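PDB 4M8B: YHR177W from Saccharomyces cerevisiae, which binds DNA through its WOPR domain, the part crystallised here with DNA, and is probably a transcription factor of the Gti1/Pac2 family. Local coordinates for residues A20-G25 against R157-N162. Sequence-based numbering, arbitrary orientation.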
loop_
_atom_site.group_PDB
_atom_site.type_symbol
_atom_site.label_atom_id
_atom_site.label_comp_id
_atom_site.label_asym_id
_atom_site.label_seq_id
_atom_site.Cartn_x
_atom_site.Cartn_y
_atom_site.Cartn_z
ATOM N N ALA C 20 2.806 -0.549 -11.755
ATOM C CA ALA C 20 2.230 -0.831 -13.063
ATOM C C ALA C 20 2.006 -2.322 -13.263
ATOM O O ALA C 20 0.986 -2.740 -13.812
ATOM C CB ALA C 20 3.114 -0.275 -14.158
ATOM N N LEU C 21 2.961 -3.121 -12.803
ATOM C CA LEU C 21 2.870 -4.570 -12.921
ATOM C C LEU C 21 1.702 -5.128 -12.104
ATOM O O LEU C 21 0.945 -5.970 -12.589
ATOM C CB LEU C 21 4.193 -5.221 -12.507
ATOM C CG LEU C 21 5.364 -4.944 -13.458
ATOM C CD1 LEU C 21 6.699 -5.316 -12.827
ATOM C CD2 LEU C 21 5.167 -5.696 -14.762
ATOM N N VAL C 22 1.552 -4.647 -10.873
ATOM C CA VAL C 22 0.463 -5.087 -10.004
ATOM C C VAL C 22 -0.899 -4.743 -10.603
ATOM O O VAL C 22 -1.771 -5.602 -10.719
ATOM C CB VAL C 22 0.574 -4.466 -8.599
ATOM C CG1 VAL C 22 -0.598 -4.906 -7.730
ATOM C CG2 VAL C 22 1.896 -4.848 -7.954
ATOM N N PHE C 23 -1.068 -3.484 -10.987
ATOM C CA PHE C 23 -2.300 -3.024 -11.615
ATOM C C PHE C 23 -2.622 -3.812 -12.883
ATOM O O PHE C 23 -3.753 -4.259 -13.067
ATOM C CB PHE C 23 -2.209 -1.529 -11.927
ATOM C CG PHE C 23 -2.429 -0.640 -10.729
ATOM C CD1 PHE C 23 -3.420 -0.926 -9.806
ATOM C CD2 PHE C 23 -1.645 0.482 -10.528
ATOM C CE1 PHE C 23 -3.627 -0.103 -8.707
ATOM C CE2 PHE C 23 -1.846 1.305 -9.431
ATOM C CZ PHE C 23 -2.837 1.011 -8.521
ATOM N N GLN C 24 -1.627 -3.984 -13.751
ATOM C CA GLN C 24 -1.828 -4.725 -14.993
ATOM C C GLN C 24 -2.238 -6.161 -14.687
ATOM O O GLN C 24 -3.120 -6.718 -15.341
ATOM C CB GLN C 24 -0.566 -4.704 -15.859
ATOM C CG GLN C 24 -0.758 -5.281 -17.256
ATOM C CD GLN C 24 -1.759 -4.492 -18.084
ATOM O OE1 GLN C 24 -1.638 -3.275 -18.228
ATOM N NE2 GLN C 24 -2.758 -5.183 -18.629
ATOM N N GLY C 25 -1.607 -6.745 -13.675
ATOM C CA GLY C 25 -1.944 -8.087 -13.241
ATOM C C GLY C 25 -3.376 -8.185 -12.754
ATOM O O GLY C 25 -4.018 -9.228 -12.882
ATOM N N ARG C 157 10.329 -9.058 -2.045
ATOM C CA ARG C 157 10.634 -8.942 -3.468
ATOM C C ARG C 157 9.775 -7.892 -4.169
ATOM O O ARG C 157 8.556 -7.849 -3.994
ATOM C CB ARG C 157 10.450 -10.292 -4.166
ATOM C CG ARG C 157 11.278 -11.421 -3.577
ATOM C CD ARG C 157 11.168 -12.675 -4.424
ATOM N NE ARG C 157 11.692 -12.469 -5.771
ATOM C CZ ARG C 157 11.569 -13.344 -6.763
ATOM N NH1 ARG C 157 10.933 -14.490 -6.563
ATOM N NH2 ARG C 157 12.080 -13.070 -7.956
ATOM N N ARG C 158 10.421 -7.049 -4.966
ATOM C CA ARG C 158 9.704 -6.107 -5.810
ATOM C C ARG C 158 9.108 -6.858 -6.992
ATOM O O ARG C 158 9.727 -7.785 -7.514
ATOM C CB ARG C 158 10.649 -5.016 -6.306
ATOM C CG ARG C 158 11.351 -4.250 -5.200
ATOM C CD ARG C 158 12.328 -3.245 -5.777
ATOM N NE ARG C 158 11.728 -2.480 -6.868
ATOM C CZ ARG C 158 12.402 -1.656 -7.663
ATOM N NH1 ARG C 158 13.704 -1.483 -7.493
ATOM N NH2 ARG C 158 11.769 -1.008 -8.632
ATOM N N PRO C 159 7.891 -6.473 -7.408
ATOM C CA PRO C 159 7.265 -7.081 -8.584
ATOM C C PRO C 159 8.166 -6.991 -9.818
ATOM O O PRO C 159 8.246 -7.949 -10.582
ATOM C CB PRO C 159 6.001 -6.238 -8.781
ATOM C CG PRO C 159 5.673 -5.738 -7.409
ATOM C CD PRO C 159 6.999 -5.510 -6.736
ATOM N N SER C 160 8.841 -5.859 -9.993
ATOM C CA SER C 160 9.692 -5.636 -11.162
ATOM C C SER C 160 10.959 -6.492 -11.164
ATOM O O SER C 160 11.663 -6.560 -12.169
ATOM C CB SER C 160 10.053 -4.153 -11.296
ATOM O OG SER C 160 10.752 -3.689 -10.156
ATOM N N GLU C 161 11.246 -7.138 -10.039
ATOM C CA GLU C 161 12.379 -8.055 -9.945
ATOM C C GLU C 161 11.884 -9.467 -9.656
ATOM O O GLU C 161 12.620 -10.308 -9.140
ATOM C CB GLU C 161 13.353 -7.599 -8.856
ATOM C CG GLU C 161 13.907 -6.200 -9.078
ATOM C CD GLU C 161 14.836 -5.751 -7.964
ATOM O OE1 GLU C 161 15.113 -6.561 -7.053
ATOM O OE2 GLU C 161 15.290 -4.588 -7.998
ATOM N N ASN C 162 10.622 -9.713 -9.994
ATOM C CA ASN C 162 9.974 -10.992 -9.738
ATOM C C ASN C 162 9.396 -11.546 -11.031
ATOM O O ASN C 162 8.402 -11.027 -11.545
ATOM C CB ASN C 162 8.871 -10.823 -8.685
ATOM C CG ASN C 162 8.262 -12.149 -8.234
ATOM O OD1 ASN C 162 8.260 -13.138 -8.968
ATOM N ND2 ASN C 162 7.727 -12.161 -7.019
#
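Leu21 on helix 16-28 faces Pro159 in a short 3-10 turn, their CA atoms 6.7 Å apart, and no hydrogen bond crosses between the two backbones. Two methyl groups of the helix do the touching, one against the turn's main chain and one against the proline ring. Leu21 turns CG beside its backbone N (chi1 -68°) and extends CD1 anti to CA (chi2 166°); together these bring CD1 to 3.4 Å from Ser160 CA and 3.7 Å from Pro159 C. One position on, Val22 lays CG2 3.9 Å from Pro159 CG, so Val22 meets the ring while Leu21 lies over the Pro159-Ser160 link. In the WOPR domain this joins an early helix, itself packed on strand 137-147 through Val22 and Leu142, to the loop between helices 148-153 and 172-179. Backbone bonds from Glu161 N to Arg158 O and Asn162 N to Pro159 O, both 3.0 Å, close the turn, which presents the proline ring to the helix. Polar links flank the apolar contact: Ser160 OG hydrogen-bonds to Asp18 OD1, and Arg158 makes salt bridges to Asp15 and Asp18. On the loop's far flank, Arg157 NH2 donates to a lone pair of Glu161 O at 3.1 Å, somewhat bent, the oxygen tilted from the guanidinium plane; Asn162 CG lies over one guanidinium face.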